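Local structure of CT398 (Chlamydia trachomatis, 4ILO) at residues P211-L216 against H222-E227; D75-L80 against T101-E106; Q39-D44 against S136-S141; I11-E16 against T168-T173; K29-E34 against R150-K155. The protein is of unknown function but, with a long coiled-coil hairpin joined to a C4-type zinc ribbon, possibly binds DNA or RNA. One frame throughout, in Å; residues are numbered along the deposited sequence.

Contact 1: residues P211-L216 against H222-E227. With ZN (zinc ion), chain C; EDO (1,2-ethanediol), chain D.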
# COMPACT_ATOMS: atom_id res chain seq x y z
N PRO A 211 33.04 24.63 32.21
CA PRO A 211 34.09 25.53 31.67
C PRO A 211 35.38 24.81 31.31
O PRO A 211 36.04 25.15 30.32
CB PRO A 211 34.28 26.56 32.78
CG PRO A 211 33.79 25.86 34.04
CD PRO A 211 32.66 24.97 33.59
N GLN A 212 35.76 23.81 32.09
CA GLN A 212 36.93 23.02 31.74
C GLN A 212 36.78 22.39 30.35
O GLN A 212 37.72 22.42 29.54
CB GLN A 212 37.12 21.92 32.78
CG GLN A 212 37.78 20.71 32.18
CD GLN A 212 38.32 19.77 33.23
OE1 GLN A 212 37.56 19.05 33.89
NE2 GLN A 212 39.65 19.77 33.39
N HIS A 213 35.59 21.83 30.06
CA HIS A 213 35.36 21.15 28.79
C HIS A 213 35.38 22.14 27.64
O HIS A 213 35.92 21.85 26.57
CB HIS A 213 34.04 20.37 28.84
CG HIS A 213 34.02 19.18 27.93
ND1 HIS A 213 34.81 18.07 28.14
CD2 HIS A 213 33.34 18.95 26.78
CE1 HIS A 213 34.60 17.20 27.17
NE2 HIS A 213 33.71 17.71 26.33
N GLU A 214 34.83 23.33 27.84
CA GLU A 214 34.94 24.36 26.82
C GLU A 214 36.41 24.71 26.56
O GLU A 214 36.83 24.79 25.40
CB GLU A 214 34.15 25.60 27.24
CG GLU A 214 34.35 26.76 26.30
CD GLU A 214 33.37 27.91 26.54
OE1 GLU A 214 32.63 27.90 27.57
OE2 GLU A 214 33.37 28.82 25.69
N ASN A 215 37.20 24.89 27.62
CA ASN A 215 38.64 25.08 27.43
C ASN A 215 39.22 24.02 26.51
O ASN A 215 39.92 24.34 25.54
CB ASN A 215 39.36 25.11 28.78
CG ASN A 215 39.09 26.41 29.57
OD1 ASN A 215 38.86 27.46 28.97
ND2 ASN A 215 39.12 26.33 30.90
N LEU A 216 38.90 22.75 26.77
CA LEU A 216 39.42 21.67 25.93
C LEU A 216 39.03 21.85 24.47
O LEU A 216 39.85 21.63 23.57
CB LEU A 216 38.91 20.31 26.43
CG LEU A 216 39.41 19.78 27.78
CD1 LEU A 216 38.67 18.48 28.11
CD2 LEU A 216 40.90 19.56 27.73
N HIS A 222 42.76 18.31 19.67
CA HIS A 222 42.31 16.92 19.64
C HIS A 222 40.78 16.86 19.59
O HIS A 222 40.09 17.83 19.91
CB HIS A 222 42.86 16.10 20.81
CG HIS A 222 42.31 16.48 22.15
ND1 HIS A 222 42.58 17.70 22.74
CD2 HIS A 222 41.45 15.85 22.98
CE1 HIS A 222 41.92 17.79 23.89
NE2 HIS A 222 41.24 16.67 24.06
N LEU A 223 40.27 15.72 19.18
CA LEU A 223 38.81 15.56 19.05
C LEU A 223 38.20 15.57 20.44
O LEU A 223 38.63 14.80 21.31
CB LEU A 223 38.46 14.28 18.33
CG LEU A 223 38.77 14.18 16.84
CD1 LEU A 223 38.22 12.86 16.29
CD2 LEU A 223 38.18 15.36 16.10
N VAL A 224 37.25 16.48 20.67
CA VAL A 224 36.54 16.58 21.94
C VAL A 224 35.05 16.32 21.69
O VAL A 224 34.46 16.91 20.77
CB VAL A 224 36.73 17.97 22.58
CG1 VAL A 224 35.97 18.05 23.90
CG2 VAL A 224 38.26 18.28 22.80
N PHE A 225 34.45 15.49 22.54
CA PHE A 225 33.09 14.99 22.40
C PHE A 225 32.23 15.52 23.54
O PHE A 225 32.71 15.69 24.67
CB PHE A 225 33.09 13.47 22.48
CG PHE A 225 34.06 12.85 21.56
CD1 PHE A 225 33.79 12.77 20.21
CD2 PHE A 225 35.29 12.39 22.04
CE1 PHE A 225 34.70 12.18 19.35
CE2 PHE A 225 36.24 11.82 21.18
CZ PHE A 225 35.95 11.72 19.83
N CYS A 226 30.95 15.77 23.24
CA CYS A 226 30.00 16.16 24.27
C CYS A 226 29.92 15.06 25.32
O CYS A 226 29.75 13.87 24.99
CB CYS A 226 28.60 16.36 23.65
SG CYS A 226 27.35 16.88 24.85
N GLU A 227 30.02 15.46 26.60
CA GLU A 227 29.98 14.53 27.71
C GLU A 227 28.61 13.88 27.89
O GLU A 227 28.51 12.87 28.61
CB GLU A 227 30.40 15.24 29.00
CG GLU A 227 31.88 15.64 29.02
CD GLU A 227 32.35 16.02 30.41
OE1 GLU A 227 32.85 15.13 31.11
OE2 GLU A 227 32.20 17.21 30.79
ZN ZN C . 25.56 17.03 23.38
C1 EDO D . 37.85 20.29 19.22
O1 EDO D . 38.15 21.53 18.58
C2 EDO D . 37.45 19.31 18.13
O2 EDO D . 36.71 18.26 18.77
O HOH W 1 40.47 20.76 21.16

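Contact 2: residues D75-L80 against T101-E106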
# COMPACT_ATOMS: atom_id res chain seq x y z
N ASP A 75 -42.72 -30.54 -18.92
CA ASP A 75 -42.95 -31.57 -19.94
C ASP A 75 -43.50 -32.84 -19.32
O ASP A 75 -44.26 -33.56 -19.96
CB ASP A 75 -41.68 -31.97 -20.68
CG ASP A 75 -41.04 -30.82 -21.45
OD1 ASP A 75 -41.72 -29.79 -21.71
OD2 ASP A 75 -39.84 -30.98 -21.77
N GLN A 76 -43.09 -33.16 -18.11
CA GLN A 76 -43.58 -34.38 -17.49
C GLN A 76 -45.05 -34.23 -17.10
O GLN A 76 -45.82 -35.18 -17.22
CB GLN A 76 -42.72 -34.67 -16.26
CG GLN A 76 -43.00 -36.03 -15.68
CD GLN A 76 -42.90 -37.14 -16.74
OE1 GLN A 76 -41.92 -37.21 -17.51
NE2 GLN A 76 -43.93 -37.99 -16.79
N ILE A 77 -45.45 -33.07 -16.61
CA ILE A 77 -46.85 -32.83 -16.29
C ILE A 77 -47.69 -32.97 -17.54
O ILE A 77 -48.76 -33.61 -17.53
CB ILE A 77 -47.00 -31.46 -15.62
CG1 ILE A 77 -46.47 -31.50 -14.18
CG2 ILE A 77 -48.50 -30.96 -15.67
CD1 ILE A 77 -46.45 -30.08 -13.57
N ASN A 78 -47.21 -32.43 -18.66
CA ASN A 78 -47.94 -32.61 -19.92
C ASN A 78 -48.08 -34.07 -20.29
O ASN A 78 -49.15 -34.49 -20.76
CB ASN A 78 -47.26 -31.90 -21.08
CG ASN A 78 -47.49 -30.41 -21.06
OD1 ASN A 78 -48.59 -29.95 -20.72
ND2 ASN A 78 -46.45 -29.63 -21.42
N LYS A 79 -47.02 -34.86 -20.13
CA LYS A 79 -47.16 -36.28 -20.41
C LYS A 79 -48.22 -36.89 -19.51
O LYS A 79 -49.01 -37.72 -19.96
CB LYS A 79 -45.84 -37.02 -20.21
N LEU A 80 -48.27 -36.50 -18.24
CA LEU A 80 -49.22 -37.13 -17.34
C LEU A 80 -50.65 -36.77 -17.71
O LEU A 80 -51.58 -37.57 -17.53
CB LEU A 80 -48.93 -36.71 -15.91
CG LEU A 80 -47.61 -37.18 -15.28
CD1 LEU A 80 -47.40 -36.48 -13.94
CD2 LEU A 80 -47.55 -38.75 -15.07
N THR A 101 -50.61 -33.09 -9.04
CA THR A 101 -50.66 -32.12 -7.94
C THR A 101 -49.29 -31.99 -7.31
O THR A 101 -48.77 -30.87 -7.18
CB THR A 101 -51.75 -32.55 -6.95
OG1 THR A 101 -53.02 -32.33 -7.58
CG2 THR A 101 -51.72 -31.75 -5.64
N ALA A 102 -48.63 -33.13 -7.08
CA ALA A 102 -47.32 -33.13 -6.44
C ALA A 102 -46.30 -32.51 -7.35
O ALA A 102 -45.43 -31.75 -6.92
CB ALA A 102 -46.90 -34.56 -6.10
N ALA A 103 -46.35 -32.87 -8.63
CA ALA A 103 -45.38 -32.33 -9.57
C ALA A 103 -45.55 -30.82 -9.69
O ALA A 103 -44.55 -30.09 -9.68
CB ALA A 103 -45.53 -33.02 -10.91
N ASN A 104 -46.81 -30.34 -9.78
CA ASN A 104 -47.03 -28.91 -9.88
C ASN A 104 -46.50 -28.16 -8.66
O ASN A 104 -46.00 -27.03 -8.77
CB ASN A 104 -48.51 -28.59 -10.05
CG ASN A 104 -48.74 -27.15 -10.40
OD1 ASN A 104 -48.14 -26.63 -11.34
ND2 ASN A 104 -49.63 -26.49 -9.64
N LYS A 105 -46.62 -28.77 -7.49
CA LYS A 105 -46.20 -28.08 -6.27
C LYS A 105 -44.68 -27.98 -6.21
O LYS A 105 -44.13 -26.96 -5.76
CB LYS A 105 -46.75 -28.84 -5.07
CG LYS A 105 -46.18 -28.41 -3.74
CD LYS A 105 -46.77 -29.24 -2.57
CE LYS A 105 -46.57 -28.52 -1.22
NZ LYS A 105 -47.21 -29.26 -0.08
N GLU A 106 -43.99 -29.02 -6.64
CA GLU A 106 -42.54 -28.94 -6.76
C GLU A 106 -42.14 -27.89 -7.80
O GLU A 106 -41.21 -27.11 -7.58
CB GLU A 106 -41.98 -30.31 -7.17
CG GLU A 106 -40.40 -30.41 -7.35
CD GLU A 106 -39.56 -30.08 -6.05
OE1 GLU A 106 -40.12 -30.14 -4.92
OE2 GLU A 106 -38.33 -29.78 -6.17

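Contact 3: residues Q39-D44 against S136-S141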
# COMPACT_ATOMS: atom_id res chain seq x y z
N GLN A 39 -2.15 2.44 -5.07
CA GLN A 39 -2.27 1.08 -5.59
C GLN A 39 -3.24 0.25 -4.75
O GLN A 39 -4.06 -0.50 -5.28
CB GLN A 39 -0.91 0.38 -5.65
N ALA A 40 -3.14 0.35 -3.42
CA ALA A 40 -3.98 -0.46 -2.55
C ALA A 40 -5.45 -0.05 -2.63
O ALA A 40 -6.34 -0.89 -2.45
CB ALA A 40 -3.44 -0.37 -1.11
N LEU A 41 -5.75 1.22 -2.88
CA LEU A 41 -7.14 1.59 -3.04
C LEU A 41 -7.71 0.97 -4.31
O LEU A 41 -8.85 0.49 -4.32
CB LEU A 41 -7.28 3.12 -3.03
CG LEU A 41 -8.71 3.69 -3.17
CD1 LEU A 41 -9.48 3.64 -1.87
CD2 LEU A 41 -8.66 5.13 -3.67
N LYS A 42 -6.91 0.93 -5.39
CA LYS A 42 -7.35 0.28 -6.62
C LYS A 42 -7.44 -1.22 -6.42
O LYS A 42 -8.39 -1.85 -6.89
CB LYS A 42 -6.42 0.56 -7.78
CG LYS A 42 -6.31 2.05 -8.15
CD LYS A 42 -5.56 2.29 -9.46
CE LYS A 42 -4.04 2.29 -9.29
NZ LYS A 42 -3.42 2.84 -10.53
N THR A 43 -6.45 -1.82 -5.75
CA THR A 43 -6.47 -3.26 -5.66
C THR A 43 -7.67 -3.73 -4.85
O THR A 43 -8.25 -4.78 -5.16
CB THR A 43 -5.16 -3.75 -5.07
OG1 THR A 43 -4.13 -3.52 -6.04
CG2 THR A 43 -5.25 -5.24 -4.74
N ASP A 44 -8.07 -2.95 -3.85
CA ASP A 44 -9.27 -3.29 -3.11
C ASP A 44 -10.50 -3.26 -4.00
O ASP A 44 -11.41 -4.11 -3.87
CB ASP A 44 -9.43 -2.34 -1.93
CG ASP A 44 -10.65 -2.67 -1.10
OD1 ASP A 44 -10.63 -3.75 -0.48
OD2 ASP A 44 -11.63 -1.88 -1.08
N SER A 136 -13.03 2.76 -12.44
CA SER A 136 -12.59 3.62 -13.53
C SER A 136 -12.40 5.05 -13.04
O SER A 136 -11.42 5.70 -13.39
CB SER A 136 -13.56 3.48 -14.72
OG SER A 136 -13.26 4.30 -15.84
N SER A 137 -13.29 5.53 -12.15
CA SER A 137 -13.15 6.89 -11.63
C SER A 137 -11.91 7.02 -10.75
O SER A 137 -11.22 8.04 -10.79
CB SER A 137 -14.39 7.31 -10.85
OG SER A 137 -15.49 7.44 -11.72
N THR A 138 -11.63 6.02 -9.94
CA THR A 138 -10.46 6.07 -9.07
C THR A 138 -9.18 6.11 -9.91
O THR A 138 -8.33 6.98 -9.72
CB THR A 138 -10.49 4.86 -8.13
OG1 THR A 138 -11.66 4.92 -7.30
CG2 THR A 138 -9.24 4.80 -7.26
N GLU A 139 -9.05 5.18 -10.87
CA GLU A 139 -7.92 5.20 -11.80
C GLU A 139 -7.80 6.56 -12.49
O GLU A 139 -6.72 7.15 -12.55
CB GLU A 139 -8.09 4.10 -12.85
CG GLU A 139 -7.97 2.69 -12.28
CD GLU A 139 -8.06 1.60 -13.35
OE1 GLU A 139 -7.36 0.57 -13.20
OE2 GLU A 139 -8.84 1.76 -14.33
N ASN A 140 -8.91 7.07 -13.01
CA ASN A 140 -8.85 8.36 -13.69
C ASN A 140 -8.39 9.46 -12.74
O ASN A 140 -7.52 10.25 -13.09
CB ASN A 140 -10.21 8.68 -14.33
CG ASN A 140 -10.18 9.98 -15.14
OD1 ASN A 140 -9.99 9.97 -16.36
ND2 ASN A 140 -10.38 11.10 -14.45
N SER A 141 -8.98 9.55 -11.54
CA SER A 141 -8.64 10.63 -10.63
C SER A 141 -7.20 10.55 -10.15
O SER A 141 -6.69 11.52 -9.59
CB SER A 141 -9.53 10.61 -9.39
OG SER A 141 -10.76 11.25 -9.68

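Contact 4: residues I11-E16 against T168-T173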
# COMPACT_ATOMS: atom_id res chain seq x y z
N ILE A 11 34.92 17.57 7.10
CA ILE A 11 33.81 16.77 7.61
C ILE A 11 32.54 17.61 7.70
O ILE A 11 31.44 17.10 7.51
CB ILE A 11 34.16 16.18 8.98
CG1 ILE A 11 33.36 14.91 9.24
CG2 ILE A 11 33.88 17.20 10.09
CD1 ILE A 11 33.65 13.77 8.31
N LEU A 12 32.67 18.90 8.01
CA LEU A 12 31.48 19.74 8.02
C LEU A 12 30.81 19.73 6.65
O LEU A 12 29.58 19.62 6.55
CB LEU A 12 31.82 21.15 8.51
CG LEU A 12 31.96 21.19 10.05
CD1 LEU A 12 32.55 22.49 10.57
CD2 LEU A 12 30.60 20.92 10.75
N ALA A 13 31.60 19.78 5.58
CA ALA A 13 31.01 19.83 4.24
C ALA A 13 30.44 18.48 3.84
O ALA A 13 29.42 18.42 3.14
CB ALA A 13 32.04 20.30 3.21
N ILE A 14 31.09 17.39 4.26
CA ILE A 14 30.50 16.07 4.05
C ILE A 14 29.20 15.95 4.82
O ILE A 14 28.22 15.34 4.35
CB ILE A 14 31.51 14.99 4.46
CG1 ILE A 14 32.66 14.99 3.45
CG2 ILE A 14 30.83 13.65 4.59
CD1 ILE A 14 33.86 14.33 3.93
N GLN A 15 29.17 16.51 6.03
CA GLN A 15 27.99 16.42 6.86
C GLN A 15 26.79 17.10 6.20
O GLN A 15 25.66 16.62 6.32
CB GLN A 15 28.27 17.03 8.23
CG GLN A 15 27.19 16.83 9.20
CD GLN A 15 27.54 17.36 10.55
OE1 GLN A 15 27.54 16.63 11.53
NE2 GLN A 15 27.84 18.66 10.61
N GLU A 16 27.01 18.20 5.47
CA GLU A 16 25.88 18.84 4.80
C GLU A 16 25.33 17.96 3.68
O GLU A 16 24.10 17.91 3.47
CB GLU A 16 26.29 20.23 4.28
CG GLU A 16 26.55 21.23 5.40
CD GLU A 16 25.40 21.27 6.43
OE1 GLU A 16 24.24 21.59 6.04
OE2 GLU A 16 25.65 20.99 7.63
N THR A 168 31.85 11.41 -2.28
CA THR A 168 33.01 10.56 -2.51
C THR A 168 34.25 11.37 -2.87
O THR A 168 35.36 10.98 -2.50
CB THR A 168 32.67 9.56 -3.60
OG1 THR A 168 31.52 8.81 -3.19
CG2 THR A 168 33.84 8.61 -3.85
N GLN A 169 34.10 12.50 -3.59
CA GLN A 169 35.25 13.34 -3.92
C GLN A 169 35.78 14.09 -2.70
O GLN A 169 36.92 14.56 -2.74
CB GLN A 169 34.91 14.35 -5.04
CG GLN A 169 34.92 13.79 -6.48
CD GLN A 169 36.28 13.23 -6.92
OE1 GLN A 169 37.31 13.53 -6.31
NE2 GLN A 169 36.27 12.41 -7.97
N LEU A 170 34.99 14.22 -1.64
CA LEU A 170 35.45 14.89 -0.43
C LEU A 170 36.03 13.92 0.58
O LEU A 170 37.00 14.26 1.29
CB LEU A 170 34.29 15.65 0.21
CG LEU A 170 33.66 16.73 -0.65
CD1 LEU A 170 32.66 17.48 0.19
CD2 LEU A 170 34.72 17.68 -1.21
N LYS A 171 35.44 12.71 0.66
CA LYS A 171 35.98 11.65 1.50
C LYS A 171 37.43 11.35 1.16
O LYS A 171 38.20 10.91 2.03
CB LYS A 171 35.17 10.36 1.33
CG LYS A 171 33.97 10.19 2.27
CD LYS A 171 33.26 8.84 2.06
CE LYS A 171 34.25 7.68 2.27
NZ LYS A 171 33.57 6.39 2.54
N GLU A 172 37.83 11.56 -0.09
CA GLU A 172 39.21 11.25 -0.46
C GLU A 172 40.20 12.09 0.35
O GLU A 172 41.14 11.54 0.94
CB GLU A 172 39.40 11.37 -1.98
CG GLU A 172 38.51 10.32 -2.72
CD GLU A 172 38.61 10.28 -4.24
OE1 GLU A 172 39.32 11.11 -4.85
OE2 GLU A 172 37.96 9.38 -4.84
N THR A 173 39.96 13.40 0.47
CA THR A 173 40.87 14.33 1.15
C THR A 173 40.51 14.57 2.64
O THR A 173 41.02 15.53 3.24
CB THR A 173 40.92 15.67 0.41
OG1 THR A 173 39.60 16.02 -0.05
CG2 THR A 173 41.87 15.60 -0.79

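Contact 5: residues K29-E34 against R150-K155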
# COMPACT_ATOMS: atom_id res chain seq x y z
N LYS A 29 10.83 7.64 0.60
CA LYS A 29 9.98 6.67 1.28
C LYS A 29 8.56 7.21 1.43
O LYS A 29 7.60 6.45 1.28
CB LYS A 29 10.57 6.29 2.65
N GLU A 30 8.40 8.50 1.71
CA GLU A 30 7.05 9.05 1.85
C GLU A 30 6.27 9.01 0.53
O GLU A 30 5.08 8.68 0.51
CB GLU A 30 7.09 10.47 2.42
CG GLU A 30 7.47 10.57 3.90
CD GLU A 30 7.82 11.99 4.32
OE1 GLU A 30 7.73 12.89 3.44
OE2 GLU A 30 8.18 12.22 5.51
N HIS A 31 6.93 9.36 -0.59
CA HIS A 31 6.30 9.24 -1.90
C HIS A 31 5.96 7.78 -2.21
O HIS A 31 4.89 7.51 -2.78
CB HIS A 31 7.23 9.79 -3.00
CG HIS A 31 7.39 11.28 -2.96
ND1 HIS A 31 6.37 12.12 -2.58
CD2 HIS A 31 8.44 12.07 -3.28
CE1 HIS A 31 6.80 13.38 -2.65
NE2 HIS A 31 8.05 13.37 -3.06
N GLN A 32 6.84 6.84 -1.86
CA GLN A 32 6.55 5.43 -2.12
C GLN A 32 5.36 4.94 -1.29
O GLN A 32 4.55 4.13 -1.77
CB GLN A 32 7.78 4.55 -1.86
CG GLN A 32 8.93 4.76 -2.85
CD GLN A 32 10.18 4.01 -2.42
OE1 GLN A 32 10.41 3.83 -1.23
NE2 GLN A 32 10.98 3.57 -3.38
N ASN A 33 5.23 5.41 -0.04
CA ASN A 33 4.05 5.06 0.74
C ASN A 33 2.78 5.59 0.08
O ASN A 33 1.75 4.91 0.09
CB ASN A 33 4.14 5.66 2.14
CG ASN A 33 5.35 5.16 2.91
OD1 ASN A 33 6.01 4.18 2.52
ND2 ASN A 33 5.64 5.83 4.03
N GLU A 34 2.84 6.83 -0.43
CA GLU A 34 1.70 7.46 -1.10
C GLU A 34 1.29 6.68 -2.35
O GLU A 34 0.09 6.55 -2.64
CB GLU A 34 2.04 8.91 -1.46
CG GLU A 34 0.88 9.93 -1.45
CD GLU A 34 1.37 11.38 -1.72
OE1 GLU A 34 2.62 11.59 -1.85
OE2 GLU A 34 0.51 12.30 -1.78
N ARG A 150 5.89 9.66 -9.32
CA ARG A 150 7.01 8.87 -9.82
C ARG A 150 8.09 9.77 -10.40
O ARG A 150 9.28 9.47 -10.27
CB ARG A 150 6.55 7.83 -10.86
CG ARG A 150 5.64 6.71 -10.33
CD ARG A 150 5.45 5.58 -11.36
NE ARG A 150 4.14 4.93 -11.25
CZ ARG A 150 3.07 5.22 -12.00
NH1 ARG A 150 3.12 6.15 -12.96
NH2 ARG A 150 1.94 4.56 -11.80
N GLU A 151 7.69 10.87 -11.03
CA GLU A 151 8.69 11.81 -11.53
C GLU A 151 9.44 12.47 -10.38
O GLU A 151 10.64 12.76 -10.51
CB GLU A 151 8.04 12.85 -12.44
CG GLU A 151 9.06 13.75 -13.17
CD GLU A 151 9.90 12.99 -14.19
OE1 GLU A 151 9.29 12.17 -14.93
OE2 GLU A 151 11.14 13.20 -14.26
N ASN A 152 8.77 12.73 -9.26
CA ASN A 152 9.47 13.31 -8.11
C ASN A 152 10.51 12.33 -7.57
O ASN A 152 11.65 12.71 -7.31
CB ASN A 152 8.47 13.72 -7.02
CG ASN A 152 7.70 15.02 -7.36
OD1 ASN A 152 7.54 15.39 -8.54
ND2 ASN A 152 7.21 15.70 -6.33
N ILE A 153 10.13 11.06 -7.44
CA ILE A 153 11.10 10.03 -7.08
C ILE A 153 12.27 10.02 -8.05
O ILE A 153 13.43 9.99 -7.64
CB ILE A 153 10.41 8.66 -7.01
CG1 ILE A 153 9.48 8.59 -5.80
CG2 ILE A 153 11.45 7.55 -6.95
CD1 ILE A 153 8.61 7.35 -5.75
N ARG A 154 11.99 10.01 -9.37
CA ARG A 154 13.08 10.05 -10.35
C ARG A 154 14.03 11.19 -10.03
O ARG A 154 15.26 11.01 -10.00
CB ARG A 154 12.54 10.22 -11.77
CG ARG A 154 11.93 8.96 -12.38
CD ARG A 154 11.20 9.23 -13.70
NE ARG A 154 10.15 8.23 -13.95
CZ ARG A 154 8.84 8.50 -14.07
NH1 ARG A 154 8.39 9.75 -14.00
NH2 ARG A 154 7.97 7.50 -14.28
N LYS A 155 13.48 12.38 -9.79
CA LYS A 155 14.33 13.55 -9.57
C LYS A 155 15.04 13.47 -8.23
O LYS A 155 16.13 14.03 -8.08
CB LYS A 155 13.50 14.83 -9.68
CG LYS A 155 12.98 15.07 -11.10
CD LYS A 155 12.02 16.25 -11.19
CE LYS A 155 11.31 16.28 -12.55
NZ LYS A 155 10.03 17.05 -12.51

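Contact 1: residues P211-L216 against H222-E227
H213, V224 and L216 carry most of this contact, in which one side of helix 211-219 rests on the chain leading into the zinc site. H213 has the largest area buried by the other segment. With CG anti to the backbone N (chi1 -153°), the ring is carried across to the second segment, where NE2 donates a hydrogen bond to the backbone O of F225 at 2.8 Å. The acceptor lies near the ring plane, while the donor stands above the carbonyl plane and the N-H...O angle is 148°. One face of the same imidazole is covered by E227, whose CG sits 3.8 Å from the ring centroid in a CH-pi contact; the E227 carboxylate is turned only 17° from the ring plane. V224 CG1 approaches the ring obliquely, 3.3 Å from H213 NE2. The other methyl, CG2, packs against L216 CB at 4.2 Å, and a water spans the backbone O atoms of L216 and H222. Between the residues that hold H213, C226 turns away and binds zinc through SG at 2.3 Å, alongside C202, C205 and C229. A Cys4 site built from two CxxC pairs, one of them following a short strand, is the hallmark of a zinc ribbon.

Contact 2: residues D75-L80 against T101-E106
I77 meets A103 across the two helices, and Q76, just before it, starts toward the same partner helix until a bend at chi2 (53°) carries its amide off. I77 makes the apolar contact. Its CG1 branch stands beside the backbone N and anti to the carbonyl carbon (chi1 -74°), which directs the longer arm across the gap: CG1 lies 3.7 Å from A103 CB, and CD1 passes the short alanine side chain to come within 3.8 Å of the backbone N of N104. The CA atoms of I77 and A103, the nearest pair between the two segments, are 6.9 Å apart. This is the packing of a long coiled-coil hairpin, helix 2-86 running out and helix 90-171 returning, and here an alanine faces a branched isoleucine. N104 borders the isoleucine with its CB, 4.3 Å from I77 CD1, while its OD1 accepts a hydrogen bond from R107 on its own helix; the side chain of R107 also touches I77. One turn further along, L80 again faces the returning helix. L80 CD1 stays 5.0 Å from A103 CB, and the leucine side chain packs instead on L96, E99 and M100, closer to the turn of the hairpin.

Contact 3: residues Q39-D44 against S136-S141
Helix segments 39-44 and 136-141 run nearly antiparallel, at 164°, and their axes come no closer than 10.1 Å. The nearest CA atoms, those of K42 and T138, are 7.0 Å apart. Across this gap the touching groups are all aliphatic carbons. T138 offers its methyl: CG2 is anti to the backbone N, while OG1 lies beside that N (chi1 -62°) and bonds back to the O of S134 in its own helix. The methyl meets L41 CD2 at 3.7 Å and K42 CG at 4.1 Å, so one small group touches two neighbouring side chains of the first helix. Further out, the stems of K42 and E139 cross at about a right angle, K42 CD coming 3.7 Å from E139 CG. Their charged ends do not pair with each other, K42 NZ remaining 5.3 Å from E139 OE1. A bend at chi3 (-82°) turns the lysine chain beyond CD, and its NZ forms a salt bridge with E146, one of the residues that follow on helix 90-171. E139 OE1 forms a salt bridge with R46 NH2 on helix 2-86. Both bridges run between the two long helices of the coiled-coil hairpin, 2-86 and 90-171, beside the carbon contact.

Contact 4: residues I11-E16 against T168-T173
I14 packs against L170, the two side chains lying alongside each other and pointing opposite ways. Its CG1 lies 3.7 Å from L170 CB, and the CD1 methyl is 4.0 Å from the same atom. CG1 sits beside the backbone N of I14 (chi1 -69°), an arrangement that points the ethyl arm at the opposite helix. CD1 also comes within 4.0 Å of the backbone N of K171, so the isoleucine tip rests on the main chain as well as on the leucine. From L170, CD1 extends along the interface to A13 CB at 4.2 Å. The leucine thus covers two consecutive residues of segment 11-16, and the I14 and L170 CA atoms stand 6.8 Å apart. These residues join the two helices at the open end of the coiled-coil hairpin, near the start of helix 2-86 and in the last turns of helix 90-171. Outside this first shell, T174 touches I14 from the following loop, and K171 leans on F179 of helix 176-189. Other sides of the first helix face that same helix and the sheet: I11 packs on F179, Y182 and V194, Q15 OE1 accepts hydrogen bonds from the backbone N atoms of V193 and V194, and E16 forms a salt bridge with R192.

Contact 5: residues K29-E34 against R150-K155
In the coiled-coil hairpin, H31 of the outgoing helix 2-86 faces N152 and I153 of the returning helix 90-171. The H31 CB is the part that I153 touches most closely, at 3.8 Å from CG1 and 3.9 Å from CD1. From there the imidazole continues toward N152, whose CB lies 4.0 Å from H31 NE2 and approaches the ring obliquely. I153 directs its CG1 arm across the gap by keeping it beside the backbone N (chi1 -70°), and the terminal CD1 then fits between H31 and the next residue, 3.9 Å from Q32 CG. The Q32 and I153 side chains cross at about a right angle. The two short segments are antiparallel within 22° in this part of the hairpin, with 9.8 Å between their axes at closest approach. I149 and I156, the neighbouring apolar residues of helix 90-171, also touch H31, so that three isoleucines of the returning helix meet this one histidine. I149 also touches the side chain of E34, one turn further along helix 2-86.

In the fold
Contacts 2 to 5 all join helix 2-86 to helix 90-171 and are nested along the chain: contact 2 lies innermost, within contact 3, then contact 5, with contact 4 outermost. They sample the length of one hairpin, contacts 2 and 4 having centres 94 Å apart on opposite sides of the chain's centre. Contacts 3 and 5 are close neighbours, 18 Å between centres and about 5 Å between nearest atoms. Contact 1 follows in series and belongs to the zinc ribbon. It lies beside the open end of the hairpin, with about 8 Å between its nearest atoms and those of contact 4, whereas contact 2 is about 86 Å from contact 1 between nearest atoms, far from the zinc site.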